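Amidohydrolase (Brucella melitensis biovar Abortus, PDB 4F0L) is a metal-dependent amidohydrolase that probably acts as a deaminase, with one metal ion, modelled as iron, bound in its catalytic barrel. Local coordinates at residues B[104-108]-B[452-456]; B[165-169]-B[186-192]; B[297-303]-B[324-330]; B[397-403]-B[419-423]. All blocks are in the same frame, centred on the assembly; numbering follows the deposited sequence. Where two conformers were deposited one is given.

Interaction 1: residues B[104-108]-B[452-456]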
loop_
_atom_site.group_PDB
_atom_site.type_symbol
_atom_site.label_atom_id
_atom_site.label_comp_id
_atom_site.label_asym_id
_atom_site.label_seq_id
_atom_site.Cartn_x
_atom_site.Cartn_y
_atom_site.Cartn_z
ATOM N N GLU B 104 30.095 -6.705 -9.754
ATOM C CA GLU B 104 30.151 -5.298 -9.400
ATOM C C GLU B 104 28.742 -4.714 -9.354
ATOM O O GLU B 104 28.379 -3.976 -8.429
ATOM C CB GLU B 104 31.003 -4.543 -10.432
ATOM C CG GLU B 104 32.492 -4.902 -10.428
ATOM C CD GLU B 104 32.861 -6.193 -11.171
ATOM O OE1 GLU B 104 32.017 -6.845 -11.848
ATOM O OE2 GLU B 104 34.053 -6.555 -11.070
ATOM N N GLN B 105 27.939 -5.043 -10.364
ATOM C CA GLN B 105 26.549 -4.550 -10.406
ATOM C C GLN B 105 25.717 -5.153 -9.275
ATOM O O GLN B 105 24.917 -4.461 -8.647
ATOM C CB GLN B 105 25.895 -4.839 -11.761
ATOM C CG GLN B 105 26.483 -4.037 -12.905
ATOM C CD GLN B 105 26.124 -4.590 -14.259
ATOM O OE1 GLN B 105 25.639 -5.727 -14.380
ATOM N NE2 GLN B 105 26.385 -3.799 -15.294
ATOM N N ALA B 106 25.920 -6.429 -9.008
ATOM C CA ALA B 106 25.171 -7.097 -7.970
ATOM C C ALA B 106 25.452 -6.471 -6.604
ATOM O O ALA B 106 24.545 -6.337 -5.801
ATOM C CB ALA B 106 25.497 -8.566 -7.945
ATOM N N GLU B 107 26.687 -6.061 -6.362
ATOM C CA GLU B 107 27.013 -5.425 -5.093
ATOM C C GLU B 107 26.330 -4.069 -4.970
ATOM O O GLU B 107 25.812 -3.728 -3.907
ATOM C CB GLU B 107 28.519 -5.252 -4.925
ATOM C CG GLU B 107 28.903 -4.779 -3.519
ATOM C CD GLU B 107 30.402 -4.653 -3.268
ATOM O OE1 GLU B 107 31.206 -5.217 -4.038
ATOM O OE2 GLU B 107 30.770 -3.990 -2.273
ATOM N N ALA B 108 26.363 -3.283 -6.051
ATOM C CA ALA B 108 25.713 -1.964 -6.096
ATOM C C ALA B 108 24.212 -2.027 -5.885
ATOM O O ALA B 108 23.651 -1.245 -5.097
ATOM C CB ALA B 108 26.012 -1.261 -7.411
ATOM N N ALA B 452 24.789 1.235 -12.284
ATOM C CA ALA B 452 24.518 -0.178 -12.588
ATOM C C ALA B 452 23.213 -0.380 -13.397
ATOM O O ALA B 452 23.173 -1.141 -14.364
ATOM C CB ALA B 452 24.509 -1.030 -11.317
ATOM N N LEU B 453 22.164 0.338 -13.034
ATOM C CA LEU B 453 20.889 0.258 -13.746
ATOM C C LEU B 453 21.046 0.664 -15.222
ATOM O O LEU B 453 20.575 -0.044 -16.133
ATOM C CB LEU B 453 19.840 1.129 -13.017
ATOM C CG LEU B 453 18.367 0.735 -13.190
ATOM C CD1 LEU B 453 18.172 -0.773 -13.022
ATOM C CD2 LEU B 453 17.479 1.504 -12.207
ATOM N N GLY B 454 21.704 1.802 -15.448
ATOM C CA GLY B 454 21.997 2.266 -16.779
ATOM C C GLY B 454 22.702 1.208 -17.599
ATOM O O GLY B 454 22.348 0.991 -18.753
ATOM N N GLU B 455 23.693 0.540 -17.005
ATOM C CA GLU B 455 24.419 -0.515 -17.704
ATOM C C GLU B 455 23.477 -1.673 -18.057
ATOM O O GLU B 455 23.485 -2.178 -19.177
ATOM C CB GLU B 455 25.604 -1.012 -16.879
ATOM C CG GLU B 455 26.736 0.007 -16.736
ATOM C CD GLU B 455 27.644 -0.250 -15.547
ATOM O OE1 GLU B 455 27.411 -1.220 -14.789
ATOM O OE2 GLU B 455 28.599 0.521 -15.353
ATOM N N LEU B 456 22.651 -2.073 -17.104
ATOM C CA LEU B 456 21.767 -3.229 -17.287
ATOM C C LEU B 456 20.640 -2.991 -18.299
ATOM O O LEU B 456 20.252 -3.920 -19.016
ATOM C CB LEU B 456 21.189 -3.643 -15.950
ATOM C CG LEU B 456 22.187 -4.294 -14.986
ATOM C CD1 LEU B 456 21.704 -4.198 -13.557
ATOM C CD2 LEU B 456 22.369 -5.744 -15.370
#
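Two helices on the outside of the amidohydrolase barrel pack here, 103-119 and the C-terminal helix 442-457, with Gln105 reaching over to Ala452, Glu455 and Leu456. The short axes approach to 10.2 Å in an oblique crossing, 132° between the N-to-C directions. Ala108 CB lies 4.2 Å from Ala452 CB, and Gln105 CG lies 3.9 Å from the same methyl.

Gln105 carries most of the contact beside the alanines. Its chain runs extended beyond CG, which carries the amide past Ala452 to the next turn of the partner helix. There NE2 donates to Glu455 OE1 at 2.8 Å. The bond is almost straight, 176° at the hydrogen, and the acceptor lies in the amide plane; on the carboxylate it uses the anti side, somewhat out of plane, the two flat groups being turned 36° apart. The other amide atom, Gln105 OE1, passes 3.4 Å from Leu456 CD2 and accepts from the backbone N of Thr102, so both ends of the amide are engaged and its rotation is fixed.

Leu456 also rests on Phe97 of helix 88-100, and Glu107 turns to Arg149 of helix 145-157. The arrangement is ordinary helix-helix packing, with alanines at the crossing and a Gln-Glu hydrogen bond beside them, in the helical layer around a TIM-barrel-like amidohydrolase domain.

Interaction 2: residues B[165-169]-B[186-192]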
loop_
_atom_site.group_PDB
_atom_site.type_symbol
_atom_site.label_atom_id
_atom_site.label_comp_id
_atom_site.label_asym_id
_atom_site.label_seq_id
_atom_site.Cartn_x
_atom_site.Cartn_y
_atom_site.Cartn_z
ATOM N N PRO B 165 22.357 -19.368 0.711
ATOM C CA PRO B 165 22.665 -19.755 -0.669
ATOM C C PRO B 165 21.710 -20.845 -1.120
ATOM O O PRO B 165 21.461 -21.798 -0.373
ATOM C CB PRO B 165 24.100 -20.298 -0.563
ATOM C CG PRO B 165 24.673 -19.597 0.632
ATOM C CD PRO B 165 23.516 -19.597 1.589
ATOM N N VAL B 166 21.209 -20.704 -2.335
ATOM C CA VAL B 166 20.172 -21.563 -2.878
ATOM C C VAL B 166 20.735 -22.777 -3.672
ATOM O O VAL B 166 21.679 -22.661 -4.520
ATOM C CB VAL B 166 19.259 -20.743 -3.802
ATOM C CG1 VAL B 166 18.210 -21.631 -4.502
ATOM C CG2 VAL B 166 18.557 -19.640 -3.003
ATOM N N PHE B 167 20.176 -23.933 -3.362
ATOM C CA PHE B 167 20.464 -25.129 -4.113
ATOM C C PHE B 167 19.384 -25.281 -5.161
ATOM O O PHE B 167 18.197 -25.330 -4.826
ATOM C CB PHE B 167 20.518 -26.392 -3.243
ATOM C CG PHE B 167 20.809 -27.617 -4.058
ATOM C CD1 PHE B 167 22.102 -27.901 -4.454
ATOM C CD2 PHE B 167 19.771 -28.384 -4.558
ATOM C CE1 PHE B 167 22.376 -28.985 -5.270
ATOM C CE2 PHE B 167 20.022 -29.459 -5.378
ATOM C CZ PHE B 167 21.336 -29.763 -5.735
ATOM N N TYR B 168 19.808 -25.396 -6.415
ATOM C CA TYR B 168 18.914 -25.459 -7.586
ATOM C C TYR B 168 19.556 -26.354 -8.642
ATOM O O TYR B 168 20.682 -26.112 -9.057
ATOM C CB TYR B 168 18.772 -24.048 -8.155
ATOM C CG TYR B 168 17.630 -23.782 -9.118
ATOM C CD1 TYR B 168 17.468 -24.502 -10.294
ATOM C CD2 TYR B 168 16.742 -22.755 -8.869
ATOM C CE1 TYR B 168 16.424 -24.230 -11.172
ATOM C CE2 TYR B 168 15.712 -22.485 -9.733
ATOM C CZ TYR B 168 15.563 -23.230 -10.866
ATOM O OH TYR B 168 14.530 -22.904 -11.699
ATOM N N ALA B 169 18.849 -27.388 -9.078
ATOM C CA ALA B 169 19.420 -28.336 -10.048
ATOM C C ALA B 169 18.473 -28.793 -11.173
ATOM O O ALA B 169 18.928 -29.430 -12.101
ATOM C CB ALA B 169 19.954 -29.554 -9.308
ATOM N N ILE B 186 22.629 -23.030 -11.112
ATOM C CA ILE B 186 22.746 -24.483 -11.003
ATOM C C ILE B 186 23.951 -24.897 -10.167
ATOM O O ILE B 186 25.022 -24.328 -10.302
ATOM C CB ILE B 186 22.904 -25.099 -12.432
ATOM C CG1 ILE B 186 21.651 -24.875 -13.256
ATOM C CG2 ILE B 186 23.270 -26.586 -12.417
ATOM C CD1 ILE B 186 21.791 -25.400 -14.680
ATOM N N ASN B 187 23.763 -25.885 -9.308
ATOM C CA ASN B 187 24.872 -26.612 -8.701
ATOM C C ASN B 187 24.476 -28.056 -8.518
ATOM O O ASN B 187 23.281 -28.370 -8.455
ATOM C CB ASN B 187 25.251 -26.053 -7.322
ATOM C CG ASN B 187 25.952 -24.740 -7.403
ATOM O OD1 ASN B 187 27.077 -24.662 -7.905
ATOM N ND2 ASN B 187 25.315 -23.680 -6.865
ATOM N N ASP B 188 25.473 -28.931 -8.382
ATOM C CA ASP B 188 25.243 -30.255 -7.803
ATOM C C ASP B 188 25.623 -30.203 -6.314
ATOM O O ASP B 188 26.169 -29.181 -5.852
ATOM C CB ASP B 188 25.967 -31.363 -8.596
ATOM C CG ASP B 188 27.487 -31.255 -8.550
ATOM O OD1 ASP B 188 28.054 -30.555 -7.692
ATOM O OD2 ASP B 188 28.138 -31.936 -9.360
ATOM N N PRO B 189 25.302 -31.268 -5.547
ATOM C CA PRO B 189 25.457 -31.123 -4.089
ATOM C C PRO B 189 26.917 -30.905 -3.695
ATOM O O PRO B 189 27.201 -30.167 -2.750
ATOM C CB PRO B 189 24.920 -32.446 -3.549
ATOM C CG PRO B 189 23.914 -32.864 -4.571
ATOM C CD PRO B 189 24.553 -32.491 -5.883
ATOM N N GLU B 190 27.823 -31.504 -4.457
ATOM C CA GLU B 190 29.228 -31.345 -4.191
ATOM C C GLU B 190 29.684 -29.890 -4.403
ATOM O O GLU B 190 30.347 -29.314 -3.537
ATOM C CB GLU B 190 30.046 -32.285 -5.079
ATOM C CG GLU B 190 31.530 -32.301 -4.738
ATOM C CD GLU B 190 32.337 -31.239 -5.482
ATOM O OE1 GLU B 190 31.830 -30.633 -6.478
ATOM O OE2 GLU B 190 33.499 -30.997 -5.047
ATOM N N ARG B 191 29.358 -29.313 -5.564
ATOM C CA ARG B 191 29.775 -27.938 -5.820
ATOM C C ARG B 191 29.046 -26.970 -4.893
ATOM O O ARG B 191 29.611 -25.945 -4.497
ATOM C CB ARG B 191 29.567 -27.532 -7.273
ATOM C CG ARG B 191 30.212 -26.193 -7.608
ATOM C CD ARG B 191 30.334 -26.000 -9.116
ATOM N NE ARG B 191 29.035 -25.703 -9.709
ATOM C CZ ARG B 191 28.726 -25.847 -10.999
ATOM N NH1 ARG B 191 29.620 -26.320 -11.856
ATOM N NH2 ARG B 191 27.498 -25.546 -11.427
ATOM N N PHE B 192 27.816 -27.325 -4.508
ATOM C CA PHE B 192 27.083 -26.544 -3.524
ATOM C C PHE B 192 27.781 -26.528 -2.154
ATOM O O PHE B 192 27.870 -25.455 -1.543
ATOM C CB PHE B 192 25.625 -27.025 -3.381
ATOM C CG PHE B 192 24.805 -26.178 -2.453
ATOM C CD1 PHE B 192 24.307 -24.944 -2.869
ATOM C CD2 PHE B 192 24.547 -26.587 -1.158
ATOM C CE1 PHE B 192 23.563 -24.138 -2.005
ATOM C CE2 PHE B 192 23.797 -25.781 -0.291
ATOM C CZ PHE B 192 23.315 -24.559 -0.714
HETATM O O HOH W 1 22.527 -23.960 -6.748
#
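The backbones of Tyr168 and Asn187 are joined by one hydrogen bond, Asn187 N to Tyr168 O at 3.1 Å and 159°, and Ile186 CA brings a C-H to the same carbonyl oxygen at 3.3 Å. Next to this link two phenylalanines meet at right angles. Phe167 turns its edge to the face of Phe192, the planes standing 87° apart with centroids separated by 5.6 Å. Phe167 CB sits over the centre of the Phe192 ring, a CH-pi contact, while CD1 of the same side chain approaches Phe192 CG. In both residues CG is anti to the backbone N (chi1 180° for Phe167), which sends the two rings between the strand and the helix. Farther out, Phe167 CE1 lies 3.4 Å from Asn187 O, and Pro165 O faces the rim of the Phe192 ring near CZ.

This is a strand-to-helix connection of the barrel: strand 160-167 ends, the chain loops out, and helix 189-203 returns against the strand, with Val229 of helix 223-229 also touching both phenylalanines. Asp188 is the N-cap of helix 189-203, its OD1 accepting from Arg191 N at 2.8 Å. The Arg191 guanidinium turns its edge to the loop, with both acceptors in its plane: NE donates to Asn187 OD1 in a nearly straight bond and NH2 to Ile186 O from above the carbonyl plane. A water ties the two segments together, donating to Val166 O and accepting from Tyr168 N and from Asn187 ND2 at 2.8 Å. Val166 directs its side chain away from the helix, to within about 6 Å of the side chain of metal ligand His67.

Interaction 3: residues B[297-303]-B[324-330]; sequences AGLCPVT and FGIGSDS. With FE (Fe (III) ion), chain E.
The Phe324 ring is approached obliquely by Leu299 CD1, which lies 3.9 Å from Phe324 CD2; the two side chains cross at about a right angle. Phe324 holds CG between its backbone N and carbonyl carbon (chi1 80°), and the ring leads away from the partner strand toward Leu368 and Ala372 of helix 364-379. The second flat group, the Asp329 carboxylate, uses one oxygen for the metal: OD1 binds the iron(III) ion at 2.4 Å. Its other oxygen, OD2, lies 3.3 Å from the Thr303 methyl CG2. Two waters and His65, His67 and His241 complete the coordination.

Between these groups runs a parallel strand pairing of Ala297 to Leu299 with Phe324 to Ile326, the axes inclined by 25°. Gly325 N donates to Ala297 O, Leu299 N to Gly325 O at 2.9 Å, and Gly327 N to Leu299 O, which carries the register one residue past the strand. Beyond it Cys300 SG packs on Asp329 CB at 3.6 Å. The Thr303 and Ser330 hydroxyls are hydrogen-bonded, OG1 to OG at 2.9 Å, fastening the start of helix 301-306 to the loop just after the metal ligand. One water also accepts from Thr303 N and lies within hydrogen-bonding distance of Gly327 O, 3.0 Å away.

Strands 296-299 and 323-326 are neighbours at the end of the parallel sheet 238-242, 274-276, 296-299 and 323-326. Ile326 and Asp329 make backbone bonds to Leu64 and His65 of strand 56-66, while Leu299 and Pro301 pack against Leu343 of helix 336-351.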
loop_
_atom_site.group_PDB
_atom_site.type_symbol
_atom_site.label_atom_id
_atom_site.label_comp_id
_atom_site.label_asym_id
_atom_site.label_seq_id
_atom_site.Cartn_x
_atom_site.Cartn_y
_atom_site.Cartn_z
ATOM N N ALA B 297 6.268 -19.463 8.716
ATOM C CA ALA B 297 5.717 -19.045 7.427
ATOM C C ALA B 297 6.444 -17.803 6.940
ATOM O O ALA B 297 6.389 -16.764 7.610
ATOM C CB ALA B 297 4.199 -18.773 7.543
ATOM N N GLY B 298 7.139 -17.897 5.812
ATOM C CA GLY B 298 7.860 -16.759 5.244
ATOM C C GLY B 298 6.940 -16.032 4.291
ATOM O O GLY B 298 6.926 -16.322 3.091
ATOM N N LEU B 299 6.147 -15.108 4.827
ATOM C CA LEU B 299 5.128 -14.427 4.039
ATOM C C LEU B 299 5.717 -13.234 3.284
ATOM O O LEU B 299 6.483 -12.426 3.850
ATOM C CB LEU B 299 3.982 -13.974 4.958
ATOM C CG LEU B 299 3.270 -15.076 5.763
ATOM C CD1 LEU B 299 2.057 -14.492 6.523
ATOM C CD2 LEU B 299 2.825 -16.239 4.834
ATOM N N CYS B 300 5.299 -13.087 2.034
ATOM C CA CYS B 300 5.751 -12.011 1.172
ATOM C C CYS B 300 4.539 -11.328 0.558
ATOM O O CYS B 300 4.296 -11.465 -0.635
ATOM C CB CYS B 300 6.694 -12.572 0.091
ATOM S SG CYS B 300 8.124 -13.502 0.781
ATOM N N PRO B 301 3.769 -10.569 1.380
ATOM C CA PRO B 301 2.446 -10.174 0.931
ATOM C C PRO B 301 2.410 -9.247 -0.301
ATOM O O PRO B 301 1.567 -9.442 -1.194
ATOM C CB PRO B 301 1.826 -9.491 2.164
ATOM C CG PRO B 301 2.588 -10.001 3.334
ATOM C CD PRO B 301 3.968 -10.354 2.844
ATOM N N VAL B 302 3.296 -8.250 -0.339
ATOM C CA VAL B 302 3.354 -7.356 -1.495
ATOM C C VAL B 302 3.750 -8.071 -2.760
ATOM O O VAL B 302 3.094 -7.894 -3.779
ATOM C CB VAL B 302 4.252 -6.150 -1.231
ATOM C CG1 VAL B 302 4.582 -5.361 -2.513
ATOM C CG2 VAL B 302 3.521 -5.304 -0.184
ATOM N N THR B 303 4.779 -8.904 -2.703
ATOM C CA THR B 303 5.180 -9.672 -3.883
ATOM C C THR B 303 4.097 -10.650 -4.303
ATOM O O THR B 303 3.800 -10.786 -5.483
ATOM C CB THR B 303 6.532 -10.403 -3.684
ATOM O OG1 THR B 303 7.564 -9.427 -3.503
ATOM C CG2 THR B 303 6.911 -11.271 -4.936
ATOM N N PHE B 324 5.109 -16.460 11.934
ATOM C CA PHE B 324 5.428 -15.936 10.590
ATOM C C PHE B 324 6.396 -14.762 10.644
ATOM O O PHE B 324 6.568 -14.134 11.700
ATOM C CB PHE B 324 4.137 -15.496 9.877
ATOM C CG PHE B 324 3.642 -14.133 10.305
ATOM C CD1 PHE B 324 2.919 -13.977 11.456
ATOM C CD2 PHE B 324 3.940 -13.001 9.533
ATOM C CE1 PHE B 324 2.483 -12.719 11.866
ATOM C CE2 PHE B 324 3.516 -11.729 9.933
ATOM C CZ PHE B 324 2.790 -11.597 11.125
ATOM N N GLY B 325 7.026 -14.491 9.502
ATOM C CA GLY B 325 7.720 -13.250 9.232
ATOM C C GLY B 325 7.393 -12.714 7.837
ATOM O O GLY B 325 6.652 -13.342 7.050
ATOM N N ILE B 326 7.951 -11.556 7.521
ATOM C CA ILE B 326 7.731 -10.921 6.237
ATOM C C ILE B 326 9.019 -10.705 5.480
ATOM O O ILE B 326 10.080 -10.423 6.070
ATOM C CB ILE B 326 7.004 -9.560 6.353
ATOM C CG1 ILE B 326 7.717 -8.635 7.362
ATOM C CG2 ILE B 326 5.532 -9.791 6.717
ATOM C CD1 ILE B 326 7.204 -7.196 7.362
ATOM N N GLY B 327 8.908 -10.857 4.160
ATOM C CA GLY B 327 9.996 -10.603 3.254
ATOM C C GLY B 327 9.582 -9.821 2.024
ATOM O O GLY B 327 8.530 -10.070 1.437
ATOM N N SER B 328 10.445 -8.901 1.607
ATOM C CA SER B 328 10.175 -8.071 0.426
ATOM C C SER B 328 10.302 -8.854 -0.894
ATOM O O SER B 328 9.748 -8.451 -1.909
ATOM C CB SER B 328 11.125 -6.893 0.420
ATOM O OG SER B 328 10.877 -6.039 1.518
ATOM N N ASP B 329 11.070 -9.935 -0.868
ATOM C CA ASP B 329 11.035 -10.988 -1.916
ATOM C C ASP B 329 11.493 -10.435 -3.270
ATOM O O ASP B 329 12.713 -10.401 -3.519
ATOM C CB ASP B 329 9.656 -11.664 -1.963
ATOM C CG ASP B 329 9.588 -12.860 -2.951
ATOM O OD1 ASP B 329 10.624 -13.247 -3.539
ATOM O OD2 ASP B 329 8.504 -13.447 -3.114
ATOM N N SER B 330 10.562 -10.012 -4.125
ATOM C CA SER B 330 10.914 -9.441 -5.437
ATOM C C SER B 330 11.491 -8.068 -5.265
ATOM O O SER B 330 12.101 -7.495 -6.198
ATOM C CB SER B 330 9.693 -9.347 -6.387
ATOM O OG SER B 330 8.762 -8.360 -5.940
HETATM FE FE FE E . 11.203 -15.612 -3.516
HETATM O O HOH W 2 6.805 -8.828 -0.617
HETATM O O HOH W 3 9.070 -15.748 -3.921
HETATM O O HOH W 4 10.910 -15.540 -5.772
#

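Interaction 4: residues B[397-403]-B[419-423]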
loop_
_atom_site.group_PDB
_atom_site.type_symbol
_atom_site.label_atom_id
_atom_site.label_comp_id
_atom_site.label_asym_id
_atom_site.label_seq_id
_atom_site.Cartn_x
_atom_site.Cartn_y
_atom_site.Cartn_z
ATOM N N SER B 397 13.355 3.841 15.951
ATOM C CA SER B 397 12.482 4.856 16.533
ATOM C C SER B 397 11.528 5.379 15.461
ATOM O O SER B 397 11.874 5.441 14.279
ATOM C CB SER B 397 13.249 5.981 17.180
ATOM O OG SER B 397 13.881 6.807 16.211
ATOM N N LEU B 398 10.310 5.705 15.885
ATOM C CA LEU B 398 9.294 6.140 14.984
ATOM C C LEU B 398 9.066 7.637 15.133
ATOM O O LEU B 398 9.017 8.145 16.254
ATOM C CB LEU B 398 7.990 5.371 15.231
ATOM C CG LEU B 398 8.057 3.860 14.966
ATOM C CD1 LEU B 398 6.780 3.199 15.442
ATOM C CD2 LEU B 398 8.297 3.503 13.485
ATOM N N ASP B 399 8.879 8.325 14.004
ATOM C CA ASP B 399 8.489 9.734 14.014
ATOM C C ASP B 399 6.997 9.783 14.333
ATOM O O ASP B 399 6.172 9.330 13.529
ATOM C CB ASP B 399 8.790 10.369 12.652
ATOM C CG ASP B 399 8.380 11.839 12.568
ATOM O OD1 ASP B 399 7.445 12.270 13.228
ATOM O OD2 ASP B 399 9.043 12.588 11.856
ATOM N N VAL B 400 6.668 10.334 15.503
ATOM C CA VAL B 400 5.284 10.454 15.975
ATOM C C VAL B 400 4.837 11.916 16.071
ATOM O O VAL B 400 3.941 12.262 16.847
ATOM C CB VAL B 400 5.086 9.746 17.336
ATOM C CG1 VAL B 400 5.208 8.238 17.155
ATOM C CG2 VAL B 400 6.029 10.318 18.394
ATOM N N GLU B 401 5.424 12.743 15.225
ATOM C CA GLU B 401 5.081 14.151 15.140
ATOM C C GLU B 401 3.577 14.342 14.890
ATOM O O GLU B 401 2.956 15.220 15.483
ATOM C CB GLU B 401 5.940 14.772 14.036
ATOM C CG GLU B 401 5.918 16.282 13.908
ATOM C CD GLU B 401 7.057 16.772 13.013
ATOM O OE1 GLU B 401 6.778 17.072 11.830
ATOM O OE2 GLU B 401 8.228 16.792 13.470
ATOM N N ARG B 402 2.982 13.477 14.069
ATOM C CA ARG B 402 1.539 13.537 13.826
ATOM C C ARG B 402 0.688 12.693 14.797
ATOM O O ARG B 402 -0.555 12.631 14.635
ATOM C CB ARG B 402 1.205 13.111 12.389
ATOM C CG ARG B 402 1.929 13.904 11.286
ATOM C CD ARG B 402 1.166 13.828 9.968
ATOM N NE ARG B 402 -0.165 14.417 10.079
ATOM C CZ ARG B 402 -1.186 14.204 9.253
ATOM N NH1 ARG B 402 -1.082 13.357 8.213
ATOM N NH2 ARG B 402 -2.345 14.833 9.475
ATOM N N LEU B 403 1.328 12.036 15.769
ATOM C CA LEU B 403 0.617 11.240 16.766
ATOM C C LEU B 403 1.117 11.590 18.164
ATOM O O LEU B 403 1.574 10.687 18.883
ATOM C CB LEU B 403 0.862 9.743 16.491
ATOM C CG LEU B 403 0.302 9.144 15.203
ATOM C CD1 LEU B 403 0.957 7.836 14.852
ATOM C CD2 LEU B 403 -1.185 8.935 15.360
ATOM N N GLY B 419 -0.701 5.811 7.653
ATOM C CA GLY B 419 0.420 6.620 7.148
ATOM C C GLY B 419 0.758 7.797 8.063
ATOM O O GLY B 419 1.336 8.799 7.621
ATOM N N ARG B 420 0.415 7.681 9.348
ATOM C CA ARG B 420 0.546 8.799 10.291
ATOM C C ARG B 420 1.863 8.793 11.124
ATOM O O ARG B 420 2.059 9.660 11.967
ATOM C CB ARG B 420 -0.669 8.787 11.238
ATOM C CG ARG B 420 -1.994 9.218 10.589
ATOM C CD ARG B 420 -2.120 10.693 10.257
ATOM N NE ARG B 420 -3.376 10.919 9.524
ATOM C CZ ARG B 420 -4.561 11.171 10.076
ATOM N NH1 ARG B 420 -4.669 11.340 11.382
ATOM N NH2 ARG B 420 -5.640 11.315 9.311
ATOM N N ALA B 421 2.716 7.790 10.927
ATOM C CA ALA B 421 4.078 7.775 11.459
ATOM C C ALA B 421 4.969 7.199 10.401
ATOM O O ALA B 421 4.464 6.549 9.481
ATOM C CB ALA B 421 4.182 6.938 12.724
ATOM N N HIS B 422 6.282 7.395 10.596
ATOM C CA HIS B 422 7.332 6.907 9.737
ATOM C C HIS B 422 8.570 6.542 10.556
ATOM O O HIS B 422 8.753 6.988 11.681
ATOM C CB HIS B 422 7.686 7.964 8.688
ATOM C CG HIS B 422 6.494 8.455 7.905
ATOM N ND1 HIS B 422 5.757 9.532 8.282
ATOM C CD2 HIS B 422 5.887 7.944 6.747
ATOM C CE1 HIS B 422 4.737 9.702 7.409
ATOM N NE2 HIS B 422 4.821 8.723 6.470
ATOM N N VAL B 423 9.438 5.728 9.975
ATOM C CA VAL B 423 10.756 5.385 10.588
ATOM C C VAL B 423 11.647 6.632 10.745
ATOM O O VAL B 423 11.783 7.438 9.814
ATOM C CB VAL B 423 11.463 4.309 9.748
ATOM C CG1 VAL B 423 12.929 4.120 10.172
ATOM C CG2 VAL B 423 10.690 3.005 9.814
HETATM O O HOH W 5 4.080 11.167 12.826
HETATM O O HOH W 6 -2.812 11.704 13.464
HETATM O O HOH W 7 -2.730 10.917 6.595
HETATM O O HOH W 8 0.886 11.988 7.226
#
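Where strands 395-399 and 422-428 pair antiparallel, close to the second subunit, Asp399 and His422 are joined by a backbone bond, Asp399 N to His422 O, 2.7 Å long and 163° at the hydrogen. Leu398 and Val423 form a non-hydrogen-bonded pair, where Leu398 CD2 stands 4.4 Å from Val423 CG2. Residues 399-403 then turn back: Asp399 OD1 accepts from Glu401 N in an Asx turn, and a type I turn runs from Val400 to Leu403. Leu403 CD1 packs 4.0 Å from Ala421 CB and close to Arg420 CB. One water bridges the turn and 419-423, donating to Asp399 O and Arg420 O and accepting from Arg402 N.

The outer end is made by two arginines. Arg420 CD lies 3.5 Å over one face of the Arg402 guanidinium, and Arg402 NH2 over a face of the Arg420 group, their planes 32° apart. Arg402 bends at chi3 (62°) and Arg420 at chi2, which folds the second across the first. Though NH1 of Arg402 and NE of Arg420 are 3.6 Å apart, both guanidinium groups have partners: Arg402 NH2 forms a salt bridge with Glu446 of the second subunit, and Arg420 NH2 donates to the backbone O of Tyr71 of that subunit, and the Tyr71 ring makes a cation-pi contact with Arg420. These anionic and aromatic partners would probably offset the closeness of two cations. Water accepts from Arg420 NH1 and donates to Arg402 O at 2.7 Å. The arrangement is that of a beta-strand pair linked through helix 408-417, its end serving as part of the dimer interface.

How the interactions relate
Reading from the N terminus, interaction 1 begins at 104-108 and closes only when the chain reaches 452-456, so it spans the widest loop and contains the other three. Within it interactions 2, 3 and 4 follow in series, none crossing another: 165-169 meets 186-192 across a short loop, 297-303 meets 324-330 through a helix-bearing connection, and 397-403 meets 419-423 around helix 408-417. Interactions 2 and 4 reach the same mixed sheet on opposite sides of the chain's centre, 44 Å apart between centres. Interaction 3, about 6 Å from that centre, supplies one ligand of the metal site, whereas interaction 1 joins outer helices and interaction 4 reaches the second subunit.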